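Local atomic coordinates of type II restriction enzyme SfiI (PDB entry 2EZV), a protein that cuts double-stranded DNA as a tetrameric type II restriction endonuclease, recognising GGCC-N5-GGCC and leaving fragments with 5'-phosphate ends. Residues Y182-P187 and W232-L237; E66-N71 and V83-S88; S9-E14 and K192-P197; V52-I57 and A101-E106. One frame throughout, in Å; residues are numbered along the deposited sequence.

Contact 1 of 4, residues Y182-P187 and W232-L237; sequences YVLSLP and WRLQEL
Tyr-182 and Glu-236 lie side by side on adjacent antiparallel strands, and it is the aliphatic part of the glutamate that touches the phenol. Glu-236 CG sits over one face of the ring, displaced toward its rim, 3.8 Å from the centroid in a CH-pi contact. On the same face of the sheet Leu-184 and Leu-234 run alongside each other, with Leu-184 CG 3.7 Å from Leu-234 CD2. Val-183 and Gln-235 look to the other face and form the hydrogen-bonded pair: Gln-235 N reaches Val-183 O at 2.9 Å, and Val-183 N returns the bond to Gln-235 O at 3.0 Å. Ser-185 N to Arg-233 O continues the pattern.

Beyond the last bridge Arg-233 takes over with its side chain, extended from CG to NE. NH1 donates to Ser-185 O at 3.1 Å; the oxygen lies in the guanidinium plane, but the nitrogen stands well above the carbonyl plane. Trp-232 CH2 and Pro-187 CB sit over the centres of opposite faces of the guanidinium, sandwich it and limit how far it can tilt. Its buried charge is probably balanced by Glu-14 and Glu-17, which both bridge NH2, while NE donates to Tyr-195 OH. In Gln-235 a bend at chi2 (-60°) turns CD back toward Trp-232, and NE2 donates to Trp-232 O at 2.7 Å, tying the 3-10 segment to the strand it leads into.

Strand 176-186 lies between strands 151-167 and 234-238 in the mixed central sheet. Leu-21 and Leu-28 of helix 10-41 pack on Val-183, whereas Phe-223 and Leu-226 of helix 223-229 press on Leu-184 from the other side.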
# COMPACT_ATOMS: atom_id res chain seq x y z
N TYR D 182 -8.99 -9.71 -23.58
CA TYR D 182 -8.68 -11.12 -23.47
C TYR D 182 -7.51 -11.28 -22.53
O TYR D 182 -6.59 -10.46 -22.53
CB TYR D 182 -8.32 -11.73 -24.82
CG TYR D 182 -9.44 -11.79 -25.83
CD1 TYR D 182 -9.85 -10.65 -26.52
CD2 TYR D 182 -10.09 -13.00 -26.11
CE1 TYR D 182 -10.86 -10.71 -27.48
CE2 TYR D 182 -11.10 -13.07 -27.07
CZ TYR D 182 -11.48 -11.92 -27.75
OH TYR D 182 -12.47 -11.97 -28.71
N VAL D 183 -7.54 -12.32 -21.70
CA VAL D 183 -6.44 -12.56 -20.79
C VAL D 183 -5.92 -13.96 -21.06
O VAL D 183 -6.69 -14.92 -21.07
CB VAL D 183 -6.90 -12.45 -19.32
CG1 VAL D 183 -5.68 -12.26 -18.43
CG2 VAL D 183 -7.87 -11.28 -19.16
N LEU D 184 -4.61 -14.07 -21.30
CA LEU D 184 -4.00 -15.37 -21.59
C LEU D 184 -2.96 -15.81 -20.56
O LEU D 184 -2.17 -15.00 -20.06
CB LEU D 184 -3.35 -15.36 -22.97
CG LEU D 184 -4.19 -15.19 -24.23
CD1 LEU D 184 -4.84 -13.82 -24.30
CD2 LEU D 184 -3.30 -15.40 -25.42
N SER D 185 -2.97 -17.10 -20.26
CA SER D 185 -2.03 -17.70 -19.33
C SER D 185 -1.19 -18.68 -20.14
O SER D 185 -1.69 -19.70 -20.62
CB SER D 185 -2.80 -18.45 -18.23
OG SER D 185 -1.92 -19.14 -17.34
N LEU D 186 0.09 -18.35 -20.32
CA LEU D 186 0.97 -19.22 -21.08
C LEU D 186 1.66 -20.19 -20.15
O LEU D 186 2.30 -19.80 -19.18
CB LEU D 186 2.00 -18.40 -21.85
CG LEU D 186 1.38 -17.42 -22.86
CD1 LEU D 186 2.49 -16.80 -23.70
CD2 LEU D 186 0.37 -18.14 -23.74
N PRO D 187 1.55 -21.49 -20.46
CA PRO D 187 2.15 -22.54 -19.65
C PRO D 187 3.65 -22.42 -19.42
O PRO D 187 4.43 -22.11 -20.33
CB PRO D 187 1.75 -23.82 -20.39
CG PRO D 187 1.57 -23.36 -21.80
CD PRO D 187 0.87 -22.05 -21.64
N TRP D 232 -9.45 -22.88 -19.82
CA TRP D 232 -9.23 -21.78 -18.88
C TRP D 232 -8.04 -20.90 -19.16
O TRP D 232 -7.95 -19.80 -18.63
CB TRP D 232 -9.15 -22.29 -17.43
CG TRP D 232 -8.01 -23.21 -17.11
CD1 TRP D 232 -8.05 -24.56 -17.03
CD2 TRP D 232 -6.66 -22.83 -16.80
NE1 TRP D 232 -6.82 -25.05 -16.67
CE2 TRP D 232 -5.95 -24.01 -16.53
CE3 TRP D 232 -5.99 -21.60 -16.72
CZ2 TRP D 232 -4.59 -24.01 -16.18
CZ3 TRP D 232 -4.64 -21.60 -16.38
CH2 TRP D 232 -3.95 -22.80 -16.11
N ARG D 233 -7.12 -21.36 -20.00
CA ARG D 233 -5.95 -20.54 -20.32
C ARG D 233 -6.28 -19.37 -21.24
O ARG D 233 -5.41 -18.58 -21.57
CB ARG D 233 -4.85 -21.41 -20.93
CG ARG D 233 -4.11 -22.23 -19.90
CD ARG D 233 -2.94 -22.98 -20.50
NE ARG D 233 -2.24 -23.75 -19.48
CZ ARG D 233 -1.38 -23.24 -18.60
NH1 ARG D 233 -1.09 -21.95 -18.62
NH2 ARG D 233 -0.81 -24.03 -17.70
N LEU D 234 -7.53 -19.28 -21.66
CA LEU D 234 -7.97 -18.19 -22.52
C LEU D 234 -9.28 -17.63 -21.96
O LEU D 234 -10.31 -18.30 -21.99
CB LEU D 234 -8.18 -18.69 -23.95
CG LEU D 234 -8.51 -17.72 -25.10
CD1 LEU D 234 -9.96 -17.32 -25.05
CD2 LEU D 234 -7.60 -16.51 -25.04
N GLN D 235 -9.21 -16.41 -21.43
CA GLN D 235 -10.39 -15.77 -20.86
C GLN D 235 -10.78 -14.56 -21.72
O GLN D 235 -9.95 -14.00 -22.43
CB GLN D 235 -10.11 -15.30 -19.43
CG GLN D 235 -9.74 -16.41 -18.47
CD GLN D 235 -10.83 -17.46 -18.33
OE1 GLN D 235 -12.01 -17.14 -18.28
NE2 GLN D 235 -10.43 -18.72 -18.26
N GLU D 236 -12.04 -14.16 -21.62
CA GLU D 236 -12.52 -13.05 -22.41
C GLU D 236 -13.52 -12.20 -21.65
O GLU D 236 -14.57 -12.68 -21.24
CB GLU D 236 -13.19 -13.56 -23.69
CG GLU D 236 -13.52 -12.47 -24.69
CD GLU D 236 -14.44 -12.95 -25.80
OE1 GLU D 236 -14.39 -14.16 -26.15
OE2 GLU D 236 -15.20 -12.11 -26.34
N LEU D 237 -13.18 -10.92 -21.47
CA LEU D 237 -14.07 -9.98 -20.81
C LEU D 237 -14.57 -9.09 -21.94
O LEU D 237 -13.83 -8.25 -22.46
CB LEU D 237 -13.32 -9.17 -19.75
CG LEU D 237 -12.73 -10.04 -18.63
CD1 LEU D 237 -12.02 -9.15 -17.59
CD2 LEU D 237 -13.85 -10.86 -17.97

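Contact 2 of 4, residues E66-N71 and V83-S88; sequences ETYPIN and VRWLPS
Tyr-68 O accepts from Trp-85 N at 2.8 Å, and Ile-70 N donates to Val-83 O at 3.1 Å, so two backbone bonds straddle the close pass of Pro-69 and Arg-84. Thr-67 OG1 adds a third, giving its proton to Trp-85 O at 2.8 Å. The indole NE1 is satisfied by a water at 2.9 Å, lying in the ring plane, which in turn makes a weak bond to Pro-69 O. Arg-84 NH1 points at Glu-66 OE2 in a salt bridge whose details are doubtful, because that oxygen is poorly placed; the firmer partners are Tyr-80 OH for Glu-66 OE1 and Gln-95 OE1 for Arg-84 NH2.

The indole is held from both sides: Ile-70 CG1 lies over its five-membered ring, 3.6 Å from the centroid, and on the opposite side Trp-85 CD1 sits over the centre of the Tyr-68 ring, the planes turned 41° apart. An alanine at Tyr-68 would probably open a gap beside Trp-85 CD1 and leave the indole freer to turn.

Glu-66 and Tyr-68 make backbone hydrogen bonds to the second subunit, and Thr-67 packs on Thr-67 of that subunit. The arrangement is an isolated beta bridge, joining an irregular segment to strand 80-86 of the sheet.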
# COMPACT_ATOMS: atom_id res chain seq x y z
N GLU D 66 -2.54 -7.27 -5.77
CA GLU D 66 -1.28 -7.98 -5.55
C GLU D 66 -1.26 -8.77 -4.23
O GLU D 66 -2.20 -8.69 -3.43
CB GLU D 66 -0.14 -6.96 -5.59
CG GLU D 66 1.19 -7.50 -6.08
CD GLU D 66 1.09 -8.22 -7.41
OE1 GLU D 66 0.80 -7.58 -8.44
OE2 GLU D 66 1.29 -9.44 -7.40
N THR D 67 -0.20 -9.56 -4.01
CA THR D 67 -0.07 -10.33 -2.77
C THR D 67 1.31 -10.24 -2.12
O THR D 67 2.28 -9.86 -2.76
CB THR D 67 -0.38 -11.85 -2.97
OG1 THR D 67 0.61 -12.45 -3.81
CG2 THR D 67 -1.76 -12.05 -3.56
N TYR D 68 1.35 -10.59 -0.83
CA TYR D 68 2.55 -10.65 0.01
C TYR D 68 3.84 -10.38 -0.78
O TYR D 68 4.49 -11.31 -1.25
CB TYR D 68 2.60 -12.04 0.64
CG TYR D 68 3.59 -12.26 1.75
CD1 TYR D 68 3.62 -13.48 2.43
CD2 TYR D 68 4.48 -11.26 2.15
CE1 TYR D 68 4.51 -13.71 3.48
CE2 TYR D 68 5.38 -11.47 3.20
CZ TYR D 68 5.39 -12.70 3.87
OH TYR D 68 6.25 -12.92 4.93
N PRO D 69 4.23 -9.10 -0.91
CA PRO D 69 5.45 -8.74 -1.64
C PRO D 69 6.78 -9.29 -1.12
O PRO D 69 6.99 -9.44 0.09
CB PRO D 69 5.43 -7.20 -1.62
CG PRO D 69 3.98 -6.85 -1.46
CD PRO D 69 3.53 -7.89 -0.44
N ILE D 70 7.67 -9.57 -2.05
CA ILE D 70 9.01 -10.03 -1.72
C ILE D 70 9.91 -8.85 -2.06
O ILE D 70 9.70 -8.16 -3.07
CB ILE D 70 9.40 -11.27 -2.56
CG1 ILE D 70 8.74 -12.51 -1.96
CG2 ILE D 70 10.92 -11.41 -2.61
CD1 ILE D 70 9.05 -13.81 -2.68
N ASN D 71 10.88 -8.60 -1.19
CA ASN D 71 11.80 -7.48 -1.36
C ASN D 71 12.85 -7.73 -2.44
O ASN D 71 14.05 -7.82 -2.16
CB ASN D 71 12.47 -7.17 -0.03
CG ASN D 71 13.34 -5.93 -0.09
OD1 ASN D 71 13.04 -5.00 -0.82
ND2 ASN D 71 14.40 -5.91 0.71
N VAL D 83 7.78 -9.58 -7.79
CA VAL D 83 8.26 -10.80 -7.15
C VAL D 83 7.43 -10.83 -5.86
O VAL D 83 7.45 -9.86 -5.09
CB VAL D 83 9.76 -10.70 -6.79
CG1 VAL D 83 10.25 -12.03 -6.18
CG2 VAL D 83 10.57 -10.34 -8.04
N ARG D 84 6.72 -11.92 -5.61
CA ARG D 84 5.84 -12.00 -4.45
C ARG D 84 5.63 -13.44 -3.97
O ARG D 84 6.08 -14.38 -4.61
CB ARG D 84 4.48 -11.44 -4.85
CG ARG D 84 3.82 -12.31 -5.93
CD ARG D 84 2.54 -11.77 -6.53
NE ARG D 84 1.89 -12.83 -7.30
CZ ARG D 84 0.74 -12.71 -7.95
NH1 ARG D 84 0.08 -11.57 -7.96
NH2 ARG D 84 0.22 -13.77 -8.57
N TRP D 85 4.95 -13.58 -2.84
CA TRP D 85 4.62 -14.90 -2.29
C TRP D 85 3.17 -15.16 -2.69
O TRP D 85 2.30 -14.31 -2.51
CB TRP D 85 4.69 -14.91 -0.76
CG TRP D 85 6.05 -14.83 -0.16
CD1 TRP D 85 6.61 -13.75 0.45
CD2 TRP D 85 6.99 -15.90 -0.02
NE1 TRP D 85 7.84 -14.08 0.98
CE2 TRP D 85 8.10 -15.40 0.70
CE3 TRP D 85 7.00 -17.24 -0.43
CZ2 TRP D 85 9.21 -16.19 1.03
CZ3 TRP D 85 8.11 -18.03 -0.11
CH2 TRP D 85 9.19 -17.50 0.62
N LEU D 86 2.92 -16.34 -3.25
CA LEU D 86 1.57 -16.67 -3.64
C LEU D 86 1.03 -17.76 -2.71
O LEU D 86 1.45 -18.92 -2.79
CB LEU D 86 1.55 -17.17 -5.09
CG LEU D 86 0.18 -17.56 -5.66
CD1 LEU D 86 -0.72 -16.33 -5.71
CD2 LEU D 86 0.34 -18.17 -7.06
N PRO D 87 0.11 -17.41 -1.81
CA PRO D 87 -0.42 -18.44 -0.92
C PRO D 87 -1.28 -19.45 -1.68
O PRO D 87 -2.02 -19.07 -2.59
CB PRO D 87 -1.22 -17.65 0.11
CG PRO D 87 -1.63 -16.43 -0.63
CD PRO D 87 -0.41 -16.08 -1.46
N SER D 88 -1.16 -20.72 -1.32
CA SER D 88 -1.95 -21.76 -1.98
C SER D 88 -1.88 -23.03 -1.16
O SER D 88 -1.07 -23.14 -0.25
CB SER D 88 -1.43 -22.03 -3.39
OG SER D 88 -0.30 -22.89 -3.35
O HOH W 1 9.08 -11.59 1.72

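Contact 3 of 4, residues S9-E14 and K192-P197; sequences SLDELE and KQRYNP
The guanidinium of Arg-194 has Leu-10 CB over the centre of one face, 3.3 Å from CZ, while two carboxylates, from Asp-11 and Glu-14, come to its edge. The second flat group, the Tyr-195 ring, meets Glu-14 at its edge as well, tip to tip, with ring and carboxylate planes 70° apart. Together Asp-11, Glu-14 and Arg-194 make a salt-bridge network between the first turn of helix 10-41 and the short helix 192-195, far apart in sequence.

Arg-194, extended from CG to NE, reaches across to Asp-11 and grips one oxygen with two nitrogens. NH1 meets Asp-11 OD1 at 2.8 Å nearly along its C-O bond; NH2 reaches the same oxygen at 3.0 Å from above the carboxylate plane. NH1 also donates to Glu-14 OE1 at 2.8 Å, in the guanidinium plane and on the anti lone pair, so this nitrogen serves both acids. The other oxygen of Glu-14, OE2, accepts from Tyr-195 OH at 2.5 Å and also bridges Arg-233, the charge that links this surface contact to the buried sheet. A water accepts from Asp-11 N and, weakly, from Arg-194 NH2.

Each helix has its end tied up locally. Ser-9, at the N-cap of helix 10-41, forms a capping box with Glu-12, in which Ser-9 N donates almost straight to Glu-12 OE1 at 2.8 Å. Lys-192, which opens helix 192-195, salt-bridges Glu-122, and its NZ reaches past the helix end, in the carbonyl plane of Asn-196, to donate to Asn-196 O at 2.8 Å.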
# COMPACT_ATOMS: atom_id res chain seq x y z
N SER D 9 3.94 -31.15 -8.79
CA SER D 9 3.64 -31.99 -9.93
C SER D 9 3.15 -31.04 -11.02
O SER D 9 2.80 -29.90 -10.74
CB SER D 9 2.54 -32.98 -9.57
OG SER D 9 1.34 -32.29 -9.29
N LEU D 10 3.13 -31.51 -12.26
CA LEU D 10 2.67 -30.68 -13.36
C LEU D 10 1.25 -30.17 -13.10
O LEU D 10 0.95 -28.99 -13.31
CB LEU D 10 2.70 -31.48 -14.67
CG LEU D 10 3.97 -31.37 -15.54
CD1 LEU D 10 5.20 -31.48 -14.67
CD2 LEU D 10 3.94 -32.45 -16.61
N ASP D 11 0.37 -31.04 -12.64
CA ASP D 11 -1.01 -30.63 -12.38
C ASP D 11 -1.09 -29.48 -11.38
O ASP D 11 -1.81 -28.51 -11.60
CB ASP D 11 -1.84 -31.81 -11.87
CG ASP D 11 -2.40 -32.64 -12.99
OD1 ASP D 11 -2.20 -32.26 -14.16
OD2 ASP D 11 -3.04 -33.67 -12.70
N GLU D 12 -0.34 -29.61 -10.29
CA GLU D 12 -0.33 -28.58 -9.25
C GLU D 12 0.23 -27.28 -9.81
O GLU D 12 -0.23 -26.20 -9.46
CB GLU D 12 0.48 -29.06 -8.05
CG GLU D 12 0.00 -30.42 -7.54
CD GLU D 12 0.92 -31.03 -6.50
OE1 GLU D 12 2.16 -30.90 -6.62
OE2 GLU D 12 0.39 -31.67 -5.57
N LEU D 13 1.23 -27.40 -10.69
CA LEU D 13 1.84 -26.23 -11.31
C LEU D 13 0.81 -25.48 -12.15
O LEU D 13 0.71 -24.26 -12.07
CB LEU D 13 3.02 -26.64 -12.20
CG LEU D 13 3.69 -25.50 -12.95
CD1 LEU D 13 4.08 -24.41 -11.97
CD2 LEU D 13 4.91 -26.00 -13.71
N GLU D 14 0.04 -26.21 -12.95
CA GLU D 14 -0.98 -25.56 -13.78
C GLU D 14 -2.01 -24.89 -12.87
O GLU D 14 -2.55 -23.83 -13.18
CB GLU D 14 -1.70 -26.58 -14.68
CG GLU D 14 -0.80 -27.31 -15.67
CD GLU D 14 -1.55 -27.70 -16.93
OE1 GLU D 14 -1.42 -28.86 -17.38
OE2 GLU D 14 -2.26 -26.84 -17.49
N LYS D 192 6.11 -28.06 -21.26
CA LYS D 192 6.31 -28.23 -22.69
C LYS D 192 5.75 -29.53 -23.25
O LYS D 192 5.00 -29.52 -24.22
CB LYS D 192 7.79 -28.10 -23.05
CG LYS D 192 8.05 -28.29 -24.53
CD LYS D 192 9.43 -27.80 -24.94
CE LYS D 192 9.65 -28.08 -26.42
NZ LYS D 192 8.51 -27.60 -27.27
N GLN D 193 6.12 -30.66 -22.64
CA GLN D 193 5.66 -31.96 -23.11
C GLN D 193 4.13 -32.01 -23.25
O GLN D 193 3.60 -32.66 -24.16
CB GLN D 193 6.13 -33.06 -22.16
N ARG D 194 3.42 -31.30 -22.37
CA ARG D 194 1.97 -31.27 -22.40
C ARG D 194 1.36 -30.35 -23.47
O ARG D 194 0.34 -30.69 -24.06
CB ARG D 194 1.40 -30.84 -21.04
CG ARG D 194 1.50 -31.87 -19.94
CD ARG D 194 0.70 -31.43 -18.71
NE ARG D 194 0.71 -32.44 -17.66
CZ ARG D 194 0.09 -32.32 -16.49
NH1 ARG D 194 -0.59 -31.22 -16.21
NH2 ARG D 194 0.16 -33.29 -15.60
N TYR D 195 1.97 -29.20 -23.70
CA TYR D 195 1.43 -28.24 -24.68
C TYR D 195 2.17 -28.08 -26.02
O TYR D 195 1.62 -27.49 -26.95
CB TYR D 195 1.29 -26.86 -24.02
CG TYR D 195 0.24 -26.80 -22.92
CD1 TYR D 195 0.55 -27.13 -21.60
CD2 TYR D 195 -1.07 -26.45 -23.22
CE1 TYR D 195 -0.43 -27.11 -20.60
CE2 TYR D 195 -2.06 -26.43 -22.24
CZ TYR D 195 -1.73 -26.76 -20.93
OH TYR D 195 -2.73 -26.77 -19.99
N ASN D 196 3.40 -28.57 -26.13
CA ASN D 196 4.15 -28.47 -27.38
C ASN D 196 5.18 -29.59 -27.53
O ASN D 196 6.39 -29.33 -27.57
CB ASN D 196 4.84 -27.10 -27.48
N PRO D 197 4.71 -30.84 -27.62
CA PRO D 197 5.60 -32.00 -27.77
C PRO D 197 6.17 -32.11 -29.18
O PRO D 197 7.34 -32.46 -29.36
CB PRO D 197 4.70 -33.17 -27.40
CG PRO D 197 3.38 -32.73 -27.94
CD PRO D 197 3.30 -31.28 -27.53
O HOH W 2 0.40 -33.86 -12.89

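Contact 4 of 4, residues V52-I57 and A101-E106; sequences VLAEDI and AKASTE. With CA (calcium ion), chain F; nucleotides of chain A.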
# COMPACT_ATOMS: atom_id res chain seq x y z
N VAL D 52 0.38 2.44 -24.90
CA VAL D 52 0.61 3.00 -23.57
C VAL D 52 -0.66 2.97 -22.72
O VAL D 52 -0.59 2.88 -21.50
CB VAL D 52 1.15 4.44 -23.67
CG1 VAL D 52 1.36 5.02 -22.29
CG2 VAL D 52 2.47 4.45 -24.45
N LEU D 53 -1.81 3.06 -23.37
CA LEU D 53 -3.06 3.01 -22.64
C LEU D 53 -3.27 1.58 -22.15
O LEU D 53 -3.69 1.36 -21.01
CB LEU D 53 -4.23 3.44 -23.53
CG LEU D 53 -4.16 4.91 -23.97
CD1 LEU D 53 -5.34 5.24 -24.88
CD2 LEU D 53 -4.16 5.80 -22.74
N ALA D 54 -2.95 0.61 -23.00
CA ALA D 54 -3.10 -0.79 -22.63
C ALA D 54 -2.24 -1.12 -21.41
O ALA D 54 -2.70 -1.79 -20.49
CB ALA D 54 -2.71 -1.68 -23.81
N GLU D 55 -1.01 -0.64 -21.40
CA GLU D 55 -0.10 -0.91 -20.29
C GLU D 55 -0.57 -0.26 -19.00
O GLU D 55 -0.60 -0.91 -17.96
CB GLU D 55 1.31 -0.43 -20.65
CG GLU D 55 1.86 -1.16 -21.85
CD GLU D 55 3.07 -0.49 -22.45
OE1 GLU D 55 3.08 0.75 -22.57
OE2 GLU D 55 4.01 -1.21 -22.82
N ASP D 56 -0.95 1.01 -19.07
CA ASP D 56 -1.42 1.71 -17.89
C ASP D 56 -2.69 1.10 -17.30
O ASP D 56 -2.78 0.93 -16.09
CB ASP D 56 -1.64 3.20 -18.21
CG ASP D 56 -0.34 3.96 -18.38
OD1 ASP D 56 0.74 3.37 -18.11
OD2 ASP D 56 -0.38 5.15 -18.77
N ILE D 57 -3.66 0.77 -18.16
CA ILE D 57 -4.91 0.16 -17.73
C ILE D 57 -4.58 -1.10 -16.94
O ILE D 57 -5.04 -1.29 -15.80
CB ILE D 57 -5.79 -0.27 -18.92
CG1 ILE D 57 -6.10 0.90 -19.84
CG2 ILE D 57 -7.08 -0.88 -18.40
CD1 ILE D 57 -7.13 1.86 -19.33
N ALA D 101 0.90 -6.35 -21.70
CA ALA D 101 -0.28 -5.74 -22.29
C ALA D 101 -0.10 -5.56 -23.81
O ALA D 101 0.97 -5.18 -24.28
CB ALA D 101 -0.56 -4.39 -21.63
N LYS D 102 -1.17 -5.84 -24.55
CA LYS D 102 -1.17 -5.72 -26.01
C LYS D 102 -2.44 -5.00 -26.44
O LYS D 102 -3.48 -5.12 -25.79
CB LYS D 102 -1.19 -7.10 -26.69
CG LYS D 102 -0.09 -8.06 -26.31
CD LYS D 102 1.27 -7.61 -26.82
CE LYS D 102 2.32 -8.69 -26.57
NZ LYS D 102 3.67 -8.29 -27.05
N ALA D 103 -2.34 -4.25 -27.52
CA ALA D 103 -3.48 -3.54 -28.06
C ALA D 103 -3.57 -4.03 -29.49
O ALA D 103 -2.57 -4.04 -30.20
CB ALA D 103 -3.25 -2.05 -28.03
N SER D 104 -4.75 -4.44 -29.92
CA SER D 104 -4.90 -4.95 -31.27
C SER D 104 -6.31 -4.79 -31.79
O SER D 104 -7.26 -4.69 -31.03
CB SER D 104 -4.51 -6.43 -31.32
OG SER D 104 -4.90 -7.03 -32.54
N THR D 105 -6.40 -4.76 -33.12
CA THR D 105 -7.67 -4.64 -33.81
C THR D 105 -8.15 -6.04 -34.20
O THR D 105 -9.21 -6.19 -34.80
CB THR D 105 -7.52 -3.80 -35.10
OG1 THR D 105 -6.46 -4.35 -35.89
CG2 THR D 105 -7.19 -2.35 -34.75
N GLU D 106 -7.35 -7.05 -33.85
CA GLU D 106 -7.69 -8.44 -34.13
C GLU D 106 -8.08 -9.15 -32.82
O GLU D 106 -7.40 -8.99 -31.81
CB GLU D 106 -6.51 -9.16 -34.80
CG GLU D 106 -6.09 -8.57 -36.14
CD GLU D 106 -4.99 -9.38 -36.82
OE1 GLU D 106 -5.23 -10.57 -37.15
OE2 GLU D 106 -3.88 -8.82 -37.03
CA CA F . 3.75 -5.12 -24.29
P DG A 14 1.02 -3.45 -29.17
OP1 DG A 14 0.17 -2.88 -28.09
OP2 DG A 14 1.60 -4.81 -29.02
O5' DG A 14 0.17 -3.45 -30.51
C5' DG A 14 0.82 -3.65 -31.74
C4' DG A 14 0.23 -2.76 -32.81
O4' DG A 14 1.26 -2.52 -33.77
C3' DG A 14 -0.92 -3.41 -33.58
O3' DG A 14 -1.73 -2.39 -34.16
C2' DG A 14 -0.18 -4.17 -34.66
C1' DG A 14 1.00 -3.24 -34.96
N9 DG A 14 2.23 -3.93 -35.34
C8 DG A 14 2.98 -4.79 -34.58
N7 DG A 14 4.02 -5.25 -35.22
C5 DG A 14 3.94 -4.66 -36.47
C6 DG A 14 4.78 -4.78 -37.60
O6 DG A 14 5.80 -5.46 -37.73
N1 DG A 14 4.33 -3.99 -38.66
C2 DG A 14 3.21 -3.19 -38.63
N2 DG A 14 2.93 -2.51 -39.75
N3 DG A 14 2.42 -3.08 -37.59
C4 DG A 14 2.84 -3.83 -36.55
P DG A 15 -3.23 -2.73 -34.63
OP1 DG A 15 -4.14 -2.00 -33.70
OP2 DG A 15 -3.38 -4.20 -34.80
O5' DG A 15 -3.33 -2.03 -36.06
C5' DG A 15 -2.98 -0.66 -36.23
C4' DG A 15 -2.82 -0.31 -37.69
O4' DG A 15 -1.68 -1.02 -38.24
C3' DG A 15 -4.01 -0.74 -38.54
O3' DG A 15 -4.14 0.12 -39.68
C2' DG A 15 -3.62 -2.16 -38.95
C1' DG A 15 -2.12 -2.03 -39.15
N9 DG A 15 -1.35 -3.24 -38.91
C8 DG A 15 -1.40 -4.04 -37.79
N7 DG A 15 -0.59 -5.06 -37.85
C5 DG A 15 0.04 -4.93 -39.08
C6 DG A 15 1.02 -5.76 -39.70
O6 DG A 15 1.56 -6.78 -39.26
N1 DG A 15 1.38 -5.27 -40.95
C2 DG A 15 0.86 -4.14 -41.54
N2 DG A 15 1.34 -3.85 -42.75
N3 DG A 15 -0.06 -3.37 -40.97
C4 DG A 15 -0.42 -3.82 -39.75
P DC A 16 -5.59 0.41 -40.32
OP1 DC A 16 -5.56 1.77 -40.91
OP2 DC A 16 -6.64 0.07 -39.32
O5' DC A 16 -5.70 -0.64 -41.50
C5' DC A 16 -4.86 -1.78 -41.50
C4' DC A 16 -4.14 -1.90 -42.82
O4' DC A 16 -3.02 -2.79 -42.62
C3' DC A 16 -5.00 -2.55 -43.90
O3' DC A 16 -4.62 -2.08 -45.19
C2' DC A 16 -4.73 -4.03 -43.69
C1' DC A 16 -3.28 -4.06 -43.21
N1 DC A 16 -3.06 -5.06 -42.16
C2 DC A 16 -1.99 -5.95 -42.28
O2 DC A 16 -1.26 -5.86 -43.27
N3 DC A 16 -1.79 -6.87 -41.32
C4 DC A 16 -2.60 -6.94 -40.26
N4 DC A 16 -2.37 -7.87 -39.34
C5 DC A 16 -3.70 -6.05 -40.11
C6 DC A 16 -3.89 -5.13 -41.07
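Glu-55 CG stands anti to its carbonyl carbon (chi1 -62°), which lays it 4.0 Å from Ala-101 CB. Ala-54 CB fits beside the same methyl at 4.1 Å and also touches Ala-103 CB; with side chains this small, helix 49-62 can come close to strand 93-104. Ala-101 O binds the calcium ion at 2.8 Å, and Asp-79 and Asp-100 complete the protein ligands. Lys-102 points the other way, its NZ held by Gln-116.

Further along, the strand end and the turn after it follow the DNA. Ala-103 N donates to OP1 of DG14 of chain A at 2.9 Å, and Thr-105 OG1 to OP2 of DG15 of chain A at 3.3 Å. Ser-104 OG, anti to its backbone N (chi1 168°), accepts from Glu-106 N at 2.8 Å in an ST turn. An alanine at Ser-104 would probably leave Glu-106 N without this acceptor and let the turn relax, disturbing the aim of the glutamate. Glu-106 OE2 accepts from N4 of DC16 of chain A at 2.9 Å.

The Asp-Ala-Lys run at 100-102, with Asp-79, is consistent with the metal-dependent centre of the PDDEXK nucleases; the end of strand 93-104 and the turn after it bring metal binding and phosphate contacts together with a base contact at DC16 that is consistent with sequence recognition.

Along the chain, contact 2 falls between the two segments of contact 4, contact 1 follows both, and contact 3 joins the N-terminal helix to the region after strand 176-186, its segments alternating with those of contact 1. Contacts 1, 2 and 4 share the mixed sheet: strands 80-86 and 93-104 are neighbours, and strand 151-167 separates 93-104 from 176-186. Contacts 1 and 3 touch directly, chiefly through Arg-233, with centres about 16 Å apart. Contacts 3 and 4 lie on opposite sides of the chain's centre, about 29 Å between centres. One sheet therefore carries the calcium and DNA site at contact 4 and, at its strand 80-86 edge, one of the subunit interfaces, at contact 2.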